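Local coordinates for conserved hypothetical protein (Pyrococcus furiosus, PDB 1Y81) that is of unknown function but folds as a Rossmann-like CoA-binding domain and holds coenzyme A in its pocket, at residues V77-L83 with G102-I108; L97-P101 with Y119-I125. All blocks are in the same frame, centred on the assembly; numbering follows the deposited sequence.

Interaction 1 (V77-L83 with G102-I108). With COA (coenzyme A), chain C.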
ATOM      1  N   VAL A  77       5.411  -4.816  -1.203  1.00 14.75           N
ATOM      2  CA  VAL A  77       5.552  -6.256  -0.989  1.00 15.69           C
ATOM      3  C   VAL A  77       5.924  -6.927  -2.332  1.00 17.28           C
ATOM      4  O   VAL A  77       5.676  -6.331  -3.389  1.00 18.00           O
ATOM      5  CB  VAL A  77       4.233  -6.906  -0.437  1.00 15.88           C
ATOM      6  CG1 VAL A  77       3.913  -6.366   0.932  1.00 16.74           C
ATOM      7  CG2 VAL A  77       3.023  -6.659  -1.386  1.00 18.11           C
ATOM      8  N   PRO A  78       6.507  -8.151  -2.284  1.00 17.85           N
ATOM      9  CA  PRO A  78       6.816  -8.881  -3.541  1.00 19.45           C
ATOM     10  C   PRO A  78       5.555  -9.074  -4.402  1.00 20.14           C
ATOM     11  O   PRO A  78       4.453  -9.182  -3.862  1.00 18.51           O
ATOM     12  CB  PRO A  78       7.341 -10.226  -3.046  1.00 20.37           C
ATOM     13  CG  PRO A  78       7.829  -9.978  -1.669  1.00 20.86           C
ATOM     14  CD  PRO A  78       6.914  -8.930  -1.095  1.00 19.64           C
ATOM     15  N   PRO A  79       5.710  -9.075  -5.747  1.00 20.31           N
ATOM     16  CA  PRO A  79       4.556  -9.145  -6.674  1.00 22.30           C
ATOM     17  C   PRO A  79       3.600 -10.324  -6.464  1.00 23.34           C
ATOM     18  O   PRO A  79       2.400 -10.174  -6.695  1.00 25.21           O
ATOM     19  CB  PRO A  79       5.203  -9.210  -8.075  1.00 23.29           C
ATOM     20  CG  PRO A  79       6.678  -9.283  -7.862  1.00 23.10           C
ATOM     21  CD  PRO A  79       7.006  -8.934  -6.451  1.00 22.19           C
ATOM     22  N   LYS A  80       4.113 -11.483  -6.053  1.00 24.19           N
ATOM     23  CA  LYS A  80       3.244 -12.631  -5.771  1.00 26.36           C
ATOM     24  C   LYS A  80       2.264 -12.323  -4.622  1.00 25.69           C
ATOM     25  O   LYS A  80       1.081 -12.693  -4.677  1.00 26.98           O
ATOM     26  CB  LYS A  80       4.070 -13.887  -5.458  1.00 29.05           C
ATOM     27  CG  LYS A  80       4.674 -14.560  -6.698  1.00 31.69           C
ATOM     28  N   VAL A  81       2.772 -11.651  -3.594  1.00 24.60           N
ATOM     29  CA  VAL A  81       1.935 -11.152  -2.492  1.00 24.23           C
ATOM     30  C   VAL A  81       1.016 -10.022  -2.963  1.00 21.18           C
ATOM     31  O   VAL A  81      -0.170  -9.998  -2.636  1.00 19.41           O
ATOM     32  CB  VAL A  81       2.811 -10.666  -1.297  1.00 22.67           C
ATOM     33  CG1 VAL A  81       1.929 -10.035  -0.173  1.00 23.68           C
ATOM     34  CG2 VAL A  81       3.622 -11.793  -0.756  1.00 25.36           C
ATOM     35  N   GLY A  82       1.575  -9.090  -3.728  1.00 20.62           N
ATOM     36  CA  GLY A  82       0.832  -7.959  -4.254  1.00 20.60           C
ATOM     37  C   GLY A  82      -0.379  -8.356  -5.091  1.00 20.08           C
ATOM     38  O   GLY A  82      -1.407  -7.714  -5.005  1.00 19.83           O
ATOM     39  N   LEU A  83      -0.259  -9.414  -5.898  1.00 22.02           N
ATOM     40  CA  LEU A  83      -1.393  -9.849  -6.731  1.00 22.34           C
ATOM     41  C   LEU A  83      -2.595 -10.226  -5.847  1.00 22.26           C
ATOM     42  O   LEU A  83      -3.713  -9.783  -6.100  1.00 23.60           O
ATOM     43  CB  LEU A  83      -1.011 -11.021  -7.630  1.00 25.01           C
ATOM     44  CG  LEU A  83      -2.083 -11.488  -8.625  1.00 25.72           C
ATOM     45  CD1 LEU A  83      -2.378 -10.442  -9.702  1.00 26.10           C
ATOM     46  CD2 LEU A  83      -1.643 -12.786  -9.253  1.00 27.53           C
ATOM     47  N   GLY A 102       9.459  -2.623  -8.027  1.00 17.12           N
ATOM     48  CA  GLY A 102       9.824  -3.936  -7.494  1.00 17.52           C
ATOM     49  C   GLY A 102       8.623  -4.737  -7.040  1.00 16.51           C
ATOM     50  O   GLY A 102       8.699  -5.961  -6.914  1.00 18.34           O
ATOM     51  N   ALA A 103       7.507  -4.032  -6.815  1.00 17.27           N
ATOM     52  CA  ALA A 103       6.252  -4.619  -6.349  1.00 17.67           C
ATOM     53  C   ALA A 103       5.304  -4.932  -7.528  1.00 20.41           C
ATOM     54  O   ALA A 103       4.330  -5.675  -7.375  1.00 21.61           O
ATOM     55  CB  ALA A 103       5.557  -3.672  -5.362  1.00 18.77           C
ATOM     56  N   GLU A 104       5.592  -4.353  -8.689  1.00 20.66           N
ATOM     57  CA  GLU A 104       4.724  -4.530  -9.858  1.00 22.19           C
ATOM     58  C   GLU A 104       4.994  -5.827 -10.634  1.00 22.28           C
ATOM     59  O   GLU A 104       6.043  -6.470 -10.472  1.00 21.94           O
ATOM     60  CB  GLU A 104       4.837  -3.311 -10.789  1.00 22.38           C
ATOM     61  CG  GLU A 104       6.051  -3.327 -11.759  1.00 21.97           C
ATOM     62  CD  GLU A 104       7.400  -3.077 -11.087  1.00 26.96           C
ATOM     63  OE1 GLU A 104       7.430  -2.578  -9.935  1.00 22.99           O
ATOM     64  OE2 GLU A 104       8.447  -3.379 -11.738  1.00 26.37           O
ATOM     65  N   SER A 105       4.035  -6.199 -11.492  1.00 21.78           N
ATOM     66  CA  SER A 105       4.190  -7.328 -12.410  1.00 25.84           C
ATOM     67  C   SER A 105       3.199  -7.174 -13.553  1.00 25.12           C
ATOM     68  O   SER A 105       2.226  -6.409 -13.448  1.00 24.73           O
ATOM     69  CB  SER A 105       3.958  -8.675 -11.696  1.00 22.58           C
ATOM     70  OG  SER A 105       2.569  -8.944 -11.518  1.00 24.12           O
ATOM     71  N   GLU A 106       3.433  -7.896 -14.648  1.00 26.71           N
ATOM     72  CA  GLU A 106       2.468  -7.889 -15.737  1.00 28.81           C
ATOM     73  C   GLU A 106       1.163  -8.621 -15.380  1.00 29.02           C
ATOM     74  O   GLU A 106       0.084  -8.223 -15.838  1.00 29.42           O
ATOM     75  CB  GLU A 106       3.093  -8.414 -17.040  1.00 30.25           C
ATOM     76  CG  GLU A 106       4.203  -7.488 -17.583  1.00 30.37           C
ATOM     77  CD  GLU A 106       3.729  -6.046 -17.765  1.00 31.92           C
ATOM     78  OE1 GLU A 106       2.650  -5.853 -18.356  1.00 33.07           O
ATOM     79  OE2 GLU A 106       4.425  -5.105 -17.307  1.00 29.99           O
ATOM     80  N   GLU A 107       1.258  -9.662 -14.550  1.00 29.55           N
ATOM     81  CA  GLU A 107       0.049 -10.345 -14.039  1.00 30.88           C
ATOM     82  C   GLU A 107      -0.840  -9.397 -13.231  1.00 28.57           C
ATOM     83  O   GLU A 107      -2.075  -9.443 -13.335  1.00 29.91           O
ATOM     84  CB  GLU A 107       0.400 -11.605 -13.229  1.00 34.00           C
ATOM     85  CG  GLU A 107      -0.842 -12.397 -12.793  1.00 38.72           C
ATOM     86  CD  GLU A 107      -0.551 -13.839 -12.371  1.00 39.19           C
ATOM     87  OE1 GLU A 107       0.620 -14.167 -12.097  1.00 41.25           O
ATOM     88  OE2 GLU A 107      -1.516 -14.641 -12.308  1.00 39.55           O
ATOM     89  N   ILE A 108      -0.213  -8.535 -12.430  1.00 27.20           N
ATOM     90  CA  ILE A 108      -0.924  -7.489 -11.706  1.00 24.27           C
ATOM     91  C   ILE A 108      -1.511  -6.481 -12.688  1.00 26.00           C
ATOM     92  O   ILE A 108      -2.658  -6.057 -12.550  1.00 27.56           O
ATOM     93  CB  ILE A 108       0.025  -6.773 -10.687  1.00 24.48           C
ATOM     94  CG1 ILE A 108       0.370  -7.720  -9.524  1.00 23.59           C
ATOM     95  CG2 ILE A 108      -0.581  -5.481 -10.201  1.00 23.23           C
ATOM     96  CD1 ILE A 108       1.418  -7.164  -8.556  1.00 24.33           C
TER
HETATM   97  N1A COA C 201       0.181  -7.971   3.663  1.00 18.32           N
HETATM   98  C2A COA C 201       0.943  -6.970   4.208  1.00 17.31           C
HETATM   99  N3A COA C 201       2.302  -7.123   4.329  1.00 14.96           N
HETATM  100  C4A COA C 201       2.888  -8.288   3.945  1.00 15.94           C
HETATM  101  C5A COA C 201       2.141  -9.326   3.393  1.00 17.29           C
HETATM  102  C6A COA C 201       0.770  -9.164   3.250  1.00 19.66           C
HETATM  103  N6A COA C 201       0.034 -10.138   2.736  1.00 19.49           N
HETATM  104  N7A COA C 201       2.994 -10.334   3.083  1.00 18.08           N
HETATM  105  C8A COA C 201       4.249  -9.947   3.422  1.00 17.54           C
HETATM  106  N9A COA C 201       4.191  -8.690   3.958  1.00 16.98           N
HETATM  107  C1B COA C 201       5.294  -7.871   4.508  1.00 16.79           C
HETATM  108  C2B COA C 201       6.532  -8.696   4.861  1.00 17.03           C
HETATM  109  O2B COA C 201       6.346  -9.577   5.997  1.00 18.72           O
HETATM  110  C3B COA C 201       7.524  -7.539   5.044  1.00 16.95           C
HETATM  111  O3B COA C 201       7.439  -6.933   6.320  1.00 18.74           O
HETATM  112  P3B COA C 201       8.327  -7.477   7.571  1.00 25.34           P
HETATM  113  O7A COA C 201       7.471  -7.595   8.798  1.00 29.01           O
HETATM  114  O8A COA C 201       9.417  -6.483   7.764  1.00 29.16           O
HETATM  115  O9A COA C 201       8.784  -8.867   7.250  1.00 31.38           O
HETATM  116  C4B COA C 201       7.078  -6.485   4.022  1.00 17.71           C
HETATM  117  O4B COA C 201       5.737  -6.838   3.648  1.00 18.31           O
HETATM  118  C5B COA C 201       7.990  -6.418   2.781  1.00 16.03           C
HETATM  119  O5B COA C 201       8.031  -7.707   2.205  1.00 18.50           O
HETATM  120  P1A COA C 201       9.432  -8.449   1.923  1.00 21.62           P
HETATM  121  O1A COA C 201       9.175  -9.876   1.502  1.00 21.13           O
HETATM  122  O2A COA C 201      10.344  -8.288   3.118  1.00 21.65           O
HETATM  123  O3A COA C 201       9.934  -7.605   0.647  1.00 21.33           O
HETATM  124  P2A COA C 201      11.221  -6.647   0.612  1.00 23.41           P
HETATM  125  O4A COA C 201      12.475  -7.470   0.766  1.00 26.80           O
HETATM  126  O5A COA C 201      11.195  -5.511   1.568  1.00 22.45           O
HETATM  127  O6A COA C 201      11.141  -6.042  -0.865  1.00 22.76           O
HETATM  128  CBP COA C 201      10.049  -5.126  -2.802  1.00 20.65           C
HETATM  129  CCP COA C 201      10.061  -5.215  -1.260  1.00 21.85           C
HETATM  130  CDP COA C 201       8.855  -4.245  -3.193  1.00 22.95           C
HETATM  131  CEP COA C 201       9.829  -6.515  -3.396  1.00 23.80           C
HETATM  132  CAP COA C 201      11.388  -4.561  -3.329  1.00 19.81           C
HETATM  133  OAP COA C 201      11.417  -4.586  -4.746  1.00 18.61           O
HETATM  134  C9P COA C 201      11.484  -3.150  -2.821  1.00 22.34           C
HETATM  135  O9P COA C 201      12.147  -2.921  -1.617  1.00 22.58           O
HETATM  136  N8P COA C 201      10.864  -2.210  -3.548  1.00 24.98           N
HETATM  137  C7P COA C 201      10.746  -0.803  -3.189  1.00 22.28           C
HETATM  138  C6P COA C 201      11.952   0.008  -3.470  1.00 21.93           C
HETATM  139  C5P COA C 201      11.633   1.436  -3.129  1.00 21.76           C
HETATM  140  O5P COA C 201      10.619   1.769  -2.472  1.00 21.22           O
HETATM  141  N4P COA C 201      12.552   2.244  -3.589  1.00 20.58           N
HETATM  142  C3P COA C 201      12.579   3.664  -3.456  1.00 18.71           C
HETATM  143  C2P COA C 201      12.711   4.316  -4.833  1.00 20.15           C
HETATM  144  S1P COA C 201      11.238   3.974  -5.852  1.00 20.50           S
HETATM  145  O   HOH W   1       3.267  -6.108  -4.930  1.00 19.17           O
HETATM  146  O   HOH W   2       2.447 -10.881  -9.610  1.00 31.71           O
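P79, in the first turn of helix 79-91, lies against the backbone that leads from G102 into helix 106-115, and this pairing of two helix starts shows how a Rossmann-type fold can close one side of a ligand pocket without direct hydrogen bonds between the segments. The proline ring meets carbonyl oxygens: its CD rests 3.5 Å from G102 O, and CB approaches A103 O and E104 O, while P79 CA makes a CA-H...O contact with A103 O. A103 CB lies 3.3 Å from V77 O. Farther along, L83 packs on I108. With CG of L83 anti to its backbone N (chi1 -175°), the two methyls part company: CD1 settles against I108 CG1 at 3.9 Å, while CD2 touches the carboxylate carbon CD of E107 at 3.5 Å. The extended E107 chain crosses the leucine at about a right angle. I108 reaches back with CD1, which lies near P79 O and against the backbone of G82, 4.1 Å from G82 C.

Polar links run through water. One molecule lies within bonding distance of V77 O and A103 O and can bridge the two loops; another bonds to S105 OG and weakly to P79 O. S105 is the N-cap of helix 106-115, its OG accepting from I108 N at 3.0 Å, and the OG stands between backbone N and carbonyl carbon (chi1 79°), where it can turn back to that amide. Upstream, E104 OE1 accepts from G102 N on the syn side of the carboxylate, tying the turn to itself. Toward coenzyme A, V77 CG1 touches the ribose O4B at 3.3 Å, and V81 CG1 lies 3.4 Å from the adenine N7A. The chemistry therefore implies a seam of apolar carbon, carbonyl oxygen and bridging water, whose ligand-facing residues offer coenzyme A mainly van der Waals contact.

Interaction 2 (L97-P101 with Y119-I125). With COA (coenzyme A), chain C; SCN (thiocyanate ion), chain B.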
ATOM      1  N   LEU A  97      -4.467   2.055  -6.716  1.00 25.91           N
ATOM      2  CA  LEU A  97      -3.452   1.151  -6.177  1.00 23.80           C
ATOM      3  C   LEU A  97      -2.066   1.505  -6.744  1.00 25.71           C
ATOM      4  O   LEU A  97      -1.842   1.422  -7.953  1.00 25.00           O
ATOM      5  CB  LEU A  97      -3.818  -0.319  -6.472  1.00 25.04           C
ATOM      6  CG  LEU A  97      -5.211  -0.905  -6.131  1.00 24.28           C
ATOM      7  CD1 LEU A  97      -5.280  -2.403  -6.496  1.00 26.86           C
ATOM      8  CD2 LEU A  97      -5.585  -0.693  -4.655  1.00 25.44           C
ATOM      9  N   TRP A  98      -1.153   1.898  -5.853  1.00 21.93           N
ATOM     10  CA  TRP A  98       0.170   2.413  -6.217  1.00 22.08           C
ATOM     11  C   TRP A  98       1.225   1.381  -5.875  1.00 22.01           C
ATOM     12  O   TRP A  98       1.379   1.030  -4.715  1.00 19.82           O
ATOM     13  CB  TRP A  98       0.440   3.696  -5.429  1.00 20.80           C
ATOM     14  CG  TRP A  98       1.795   4.349  -5.696  1.00 20.96           C
ATOM     15  CD1 TRP A  98       3.047   3.834  -5.418  1.00 20.16           C
ATOM     16  CD2 TRP A  98       2.014   5.651  -6.256  1.00 22.65           C
ATOM     17  NE1 TRP A  98       4.027   4.743  -5.802  1.00 22.21           N
ATOM     18  CE2 TRP A  98       3.415   5.861  -6.311  1.00 22.39           C
ATOM     19  CE3 TRP A  98       1.155   6.661  -6.729  1.00 24.13           C
ATOM     20  CZ2 TRP A  98       3.980   7.049  -6.821  1.00 23.80           C
ATOM     21  CZ3 TRP A  98       1.719   7.839  -7.237  1.00 25.61           C
ATOM     22  CH2 TRP A  98       3.115   8.019  -7.277  1.00 25.23           C
ATOM     23  N   PHE A  99       1.972   0.922  -6.876  1.00 21.06           N
ATOM     24  CA  PHE A  99       3.020  -0.079  -6.643  1.00 20.52           C
ATOM     25  C   PHE A  99       4.399   0.552  -6.698  1.00 20.97           C
ATOM     26  O   PHE A  99       4.787   1.127  -7.731  1.00 19.85           O
ATOM     27  CB  PHE A  99       2.904  -1.240  -7.649  1.00 20.06           C
ATOM     28  CG  PHE A  99       1.615  -2.013  -7.523  1.00 21.08           C
ATOM     29  CD1 PHE A  99       1.573  -3.216  -6.818  1.00 20.38           C
ATOM     30  CD2 PHE A  99       0.442  -1.528  -8.105  1.00 22.15           C
ATOM     31  CE1 PHE A  99       0.355  -3.943  -6.676  1.00 22.88           C
ATOM     32  CE2 PHE A  99      -0.769  -2.230  -7.977  1.00 22.13           C
ATOM     33  CZ  PHE A  99      -0.822  -3.430  -7.258  1.00 20.37           C
ATOM     34  N   GLN A 100       5.143   0.466  -5.588  1.00 19.25           N
ATOM     35  CA  GLN A 100       6.549   0.891  -5.579  1.00 19.55           C
ATOM     36  C   GLN A 100       7.324   0.023  -6.552  1.00 18.10           C
ATOM     37  O   GLN A 100       6.960  -1.140  -6.749  1.00 18.88           O
ATOM     38  CB  GLN A 100       7.160   0.761  -4.182  1.00 18.71           C
ATOM     39  CG  GLN A 100       6.683   1.812  -3.222  1.00 17.15           C
ATOM     40  CD  GLN A 100       7.149   3.195  -3.578  1.00 18.53           C
ATOM     41  OE1 GLN A 100       6.406   3.959  -4.201  1.00 19.91           O
ATOM     42  NE2 GLN A 100       8.384   3.545  -3.181  1.00 18.49           N
ATOM     43  N   PRO A 101       8.368   0.598  -7.200  1.00 20.20           N
ATOM     44  CA  PRO A 101       9.202  -0.220  -8.085  1.00 20.83           C
ATOM     45  C   PRO A 101       9.686  -1.479  -7.384  1.00 18.53           C
ATOM     46  O   PRO A 101      10.245  -1.403  -6.267  1.00 19.37           O
ATOM     47  CB  PRO A 101      10.372   0.706  -8.415  1.00 20.43           C
ATOM     48  CG  PRO A 101       9.803   2.062  -8.361  1.00 21.73           C
ATOM     49  CD  PRO A 101       8.807   2.006  -7.190  1.00 21.76           C
ATOM     50  N   TYR A 119      -4.011   2.734 -11.343  1.00 30.66           N
ATOM     51  CA  TYR A 119      -2.806   2.185 -10.725  1.00 29.41           C
ATOM     52  C   TYR A 119      -1.570   2.927 -11.183  1.00 30.10           C
ATOM     53  O   TYR A 119      -1.594   3.630 -12.201  1.00 29.18           O
ATOM     54  CB  TYR A 119      -2.668   0.687 -11.028  1.00 28.70           C
ATOM     55  CG  TYR A 119      -2.341   0.371 -12.478  1.00 30.28           C
ATOM     56  CD1 TYR A 119      -1.012   0.352 -12.930  1.00 31.01           C
ATOM     57  CD2 TYR A 119      -3.359   0.105 -13.401  1.00 32.93           C
ATOM     58  CE1 TYR A 119      -0.707   0.066 -14.273  1.00 32.02           C
ATOM     59  CE2 TYR A 119      -3.067  -0.182 -14.740  1.00 33.25           C
ATOM     60  CZ  TYR A 119      -1.742  -0.198 -15.168  1.00 33.70           C
ATOM     61  OH  TYR A 119      -1.448  -0.478 -16.487  1.00 32.91           O
ATOM     62  N   SER A 120      -0.481   2.749 -10.435  1.00 26.82           N
ATOM     63  CA  SER A 120       0.798   3.346 -10.770  1.00 26.43           C
ATOM     64  C   SER A 120       1.881   2.271 -10.692  1.00 27.45           C
ATOM     65  O   SER A 120       1.968   1.529  -9.688  1.00 25.74           O
ATOM     66  CB  SER A 120       1.105   4.522  -9.836  1.00 27.68           C
ATOM     67  OG  SER A 120       2.343   5.143 -10.156  1.00 26.96           O
ATOM     68  N   PHE A 121       2.662   2.156 -11.773  1.00 24.90           N
ATOM     69  CA  PHE A 121       3.895   1.347 -11.801  1.00 24.47           C
ATOM     70  C   PHE A 121       5.072   2.295 -11.995  1.00 25.66           C
ATOM     71  O   PHE A 121       4.921   3.354 -12.616  1.00 24.96           O
ATOM     72  CB  PHE A 121       3.903   0.358 -12.984  1.00 22.94           C
ATOM     73  CG  PHE A 121       3.070  -0.896 -12.789  1.00 23.73           C
ATOM     74  CD1 PHE A 121       2.156  -1.035 -11.723  1.00 24.35           C
ATOM     75  CD2 PHE A 121       3.183  -1.946 -13.713  1.00 22.14           C
ATOM     76  CE1 PHE A 121       1.387  -2.217 -11.577  1.00 22.77           C
ATOM     77  CE2 PHE A 121       2.427  -3.118 -13.578  1.00 23.18           C
ATOM     78  CZ  PHE A 121       1.523  -3.252 -12.497  1.00 23.80           C
ATOM     79  N   GLY A 122       6.236   1.916 -11.464  1.00 23.14           N
ATOM     80  CA  GLY A 122       7.512   2.588 -11.792  1.00 25.45           C
ATOM     81  C   GLY A 122       7.760   3.962 -11.212  1.00 25.33           C
ATOM     82  O   GLY A 122       8.758   4.610 -11.558  1.00 25.04           O
ATOM     83  N   ARG A 123       6.859   4.419 -10.343  1.00 22.97           N
ATOM     84  CA  ARG A 123       6.968   5.740  -9.719  1.00 23.81           C
ATOM     85  C   ARG A 123       7.210   5.598  -8.222  1.00 22.70           C
ATOM     86  O   ARG A 123       6.588   4.758  -7.550  1.00 20.30           O
ATOM     87  CB  ARG A 123       5.709   6.577  -9.946  1.00 26.45           C
ATOM     88  CG  ARG A 123       5.531   7.085 -11.387  1.00 31.03           C
ATOM     89  CD  ARG A 123       4.552   8.252 -11.443  1.00 35.97           C
ATOM     90  NE  ARG A 123       3.169   7.839 -11.222  1.00 38.11           N
ATOM     91  CZ  ARG A 123       2.202   8.646 -10.786  1.00 42.05           C
ATOM     92  NH1 ARG A 123       2.459   9.924 -10.502  1.00 40.49           N
ATOM     93  NH2 ARG A 123       0.972   8.170 -10.620  1.00 43.20           N
ATOM     94  N   CYS A 124       8.109   6.434  -7.719  1.00 20.47           N
ATOM     95  CA  CYS A 124       8.511   6.401  -6.332  1.00 21.38           C
ATOM     96  C   CYS A 124       7.636   7.341  -5.468  1.00 20.41           C
ATOM     97  O   CYS A 124       7.710   8.542  -5.622  1.00 19.77           O
ATOM     98  CB  CYS A 124       9.975   6.819  -6.253  1.00 21.97           C
ATOM     99  SG  CYS A 124      11.113   5.649  -7.029  1.00 21.73           S
ATOM    100  N   ILE A 125       6.846   6.776  -4.541  1.00 22.06           N
ATOM    101  CA  ILE A 125       5.922   7.579  -3.694  1.00 20.67           C
ATOM    102  C   ILE A 125       6.587   8.734  -2.906  1.00 20.32           C
ATOM    103  O   ILE A 125       5.993   9.807  -2.776  1.00 23.70           O
ATOM    104  CB  ILE A 125       5.061   6.672  -2.722  1.00 21.54           C
ATOM    105  CG1 ILE A 125       3.872   7.440  -2.114  1.00 22.66           C
ATOM    106  CG2 ILE A 125       5.921   6.064  -1.631  1.00 21.74           C
ATOM    107  CD1 ILE A 125       2.839   7.866  -3.108  1.00 24.49           C
TER
HETATM  108  N1A COA C 201       0.181  -7.971   3.663  1.00 18.32           N
HETATM  109  C2A COA C 201       0.943  -6.970   4.208  1.00 17.31           C
HETATM  110  N3A COA C 201       2.302  -7.123   4.329  1.00 14.96           N
HETATM  111  C4A COA C 201       2.888  -8.288   3.945  1.00 15.94           C
HETATM  112  C5A COA C 201       2.141  -9.326   3.393  1.00 17.29           C
HETATM  113  C6A COA C 201       0.770  -9.164   3.250  1.00 19.66           C
HETATM  114  N6A COA C 201       0.034 -10.138   2.736  1.00 19.49           N
HETATM  115  N7A COA C 201       2.994 -10.334   3.083  1.00 18.08           N
HETATM  116  C8A COA C 201       4.249  -9.947   3.422  1.00 17.54           C
HETATM  117  N9A COA C 201       4.191  -8.690   3.958  1.00 16.98           N
HETATM  118  C1B COA C 201       5.294  -7.871   4.508  1.00 16.79           C
HETATM  119  C2B COA C 201       6.532  -8.696   4.861  1.00 17.03           C
HETATM  120  O2B COA C 201       6.346  -9.577   5.997  1.00 18.72           O
HETATM  121  C3B COA C 201       7.524  -7.539   5.044  1.00 16.95           C
HETATM  122  O3B COA C 201       7.439  -6.933   6.320  1.00 18.74           O
HETATM  123  P3B COA C 201       8.327  -7.477   7.571  1.00 25.34           P
HETATM  124  O7A COA C 201       7.471  -7.595   8.798  1.00 29.01           O
HETATM  125  O8A COA C 201       9.417  -6.483   7.764  1.00 29.16           O
HETATM  126  O9A COA C 201       8.784  -8.867   7.250  1.00 31.38           O
HETATM  127  C4B COA C 201       7.078  -6.485   4.022  1.00 17.71           C
HETATM  128  O4B COA C 201       5.737  -6.838   3.648  1.00 18.31           O
HETATM  129  C5B COA C 201       7.990  -6.418   2.781  1.00 16.03           C
HETATM  130  O5B COA C 201       8.031  -7.707   2.205  1.00 18.50           O
HETATM  131  P1A COA C 201       9.432  -8.449   1.923  1.00 21.62           P
HETATM  132  O1A COA C 201       9.175  -9.876   1.502  1.00 21.13           O
HETATM  133  O2A COA C 201      10.344  -8.288   3.118  1.00 21.65           O
HETATM  134  O3A COA C 201       9.934  -7.605   0.647  1.00 21.33           O
HETATM  135  P2A COA C 201      11.221  -6.647   0.612  1.00 23.41           P
HETATM  136  O4A COA C 201      12.475  -7.470   0.766  1.00 26.80           O
HETATM  137  O5A COA C 201      11.195  -5.511   1.568  1.00 22.45           O
HETATM  138  O6A COA C 201      11.141  -6.042  -0.865  1.00 22.76           O
HETATM  139  CBP COA C 201      10.049  -5.126  -2.802  1.00 20.65           C
HETATM  140  CCP COA C 201      10.061  -5.215  -1.260  1.00 21.85           C
HETATM  141  CDP COA C 201       8.855  -4.245  -3.193  1.00 22.95           C
HETATM  142  CEP COA C 201       9.829  -6.515  -3.396  1.00 23.80           C
HETATM  143  CAP COA C 201      11.388  -4.561  -3.329  1.00 19.81           C
HETATM  144  OAP COA C 201      11.417  -4.586  -4.746  1.00 18.61           O
HETATM  145  C9P COA C 201      11.484  -3.150  -2.821  1.00 22.34           C
HETATM  146  O9P COA C 201      12.147  -2.921  -1.617  1.00 22.58           O
HETATM  147  N8P COA C 201      10.864  -2.210  -3.548  1.00 24.98           N
HETATM  148  C7P COA C 201      10.746  -0.803  -3.189  1.00 22.28           C
HETATM  149  C6P COA C 201      11.952   0.008  -3.470  1.00 21.93           C
HETATM  150  C5P COA C 201      11.633   1.436  -3.129  1.00 21.76           C
HETATM  151  O5P COA C 201      10.619   1.769  -2.472  1.00 21.22           O
HETATM  152  N4P COA C 201      12.552   2.244  -3.589  1.00 20.58           N
HETATM  153  C3P COA C 201      12.579   3.664  -3.456  1.00 18.71           C
HETATM  154  C2P COA C 201      12.711   4.316  -4.833  1.00 20.15           C
HETATM  155  S1P COA C 201      11.238   3.974  -5.852  1.00 20.50           S
HETATM  156  S   SCN B 202      12.449   7.465  -2.857  1.00 22.59           S
HETATM  157  C   SCN B 202      10.884   6.674  -2.774  1.00 22.95           C
HETATM  158  N   SCN B 202       9.815   6.208  -2.770  1.00 19.54           N
HETATM  159  O   HOH W   3       4.401   3.580  -8.945  1.00 18.09           O
HETATM  160  O   HOH W   4       6.072  -0.297  -9.762  1.00 21.43           O
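The indole of W98 lies between S120 and I125, a clear case of an aromatic side chain organising the crossing from a parallel strand pair to a ligand-bearing loop. I125 CD1 stands over one face of the six-membered ring, 3.8 Å from its centroid; S120 CB makes a CH-pi contact over the opposite face. R123 crosses the tryptophan at about a right angle, its guanidinium plane turned 41° from the indole; W98 CZ3 lies over one face of that group, toward its rim, 3.5 Å from R123 NH2. Weak bonds from R123 NE and NH2 to S120 OG steady that position.

F121 directs its edge at the face of F99 in an offset edge-to-face pair, the planes 83° apart. Between the strands themselves, the parallel bridges are fastened by S120 N to L97 O and, straighter, by F99 N to S120 O at 2.9 Å. Where the strands end, water takes over: one molecule donates to F99 O while accepting from R123 N and S120 OG, and a second joins F99 O to G122 N.

Q100 carries the contact into the pocket. Its chain bends at chi2 (-67°), bringing OE1 back to accept from I125 N at 2.9 Å, on a lone pair in the carbonyl plane, and from W98 NE1 at 3.0 Å. The indole N-H is shared, going mainly to this oxygen and weakly to R123 O. Two donors on OE1 fix the amide's rotation and turn NE2 to the ligand side, where it bonds to O5P of coenzyme A at 2.9 Å and to a thiocyanate ion. C124 SG is joined to the ligand's S1P by a disulfide of 2.1 Å, so the chemistry implies a pantetheine arm held at its end by a covalent link as well as by an amide oriented from within the protein.

Interactions 1 and 2 interleave along the chain in the order 77-83, 97-101, 102-108, 119-125, and their centres lie 11 Å apart within one CoA binding domain. The chain passes directly from 97-101 into 102-108; interaction 1 packs the starts of helices 79-91 and 106-115, while interaction 2 pairs strands 96-99 and 118-120 of the beta-alpha-beta unit, the latter at the edge of the five-stranded parallel sheet. They also touch directly, I108 and E104 packing on F121 and I108 CG2 on the F99 ring. Coenzyme A spans both: residues of interaction 1 meet its adenosine end and pantoate region, those of interaction 2 its pantetheine amides and sulfur, so the carboxyl ends of neighbouring strands share one elongated ligand.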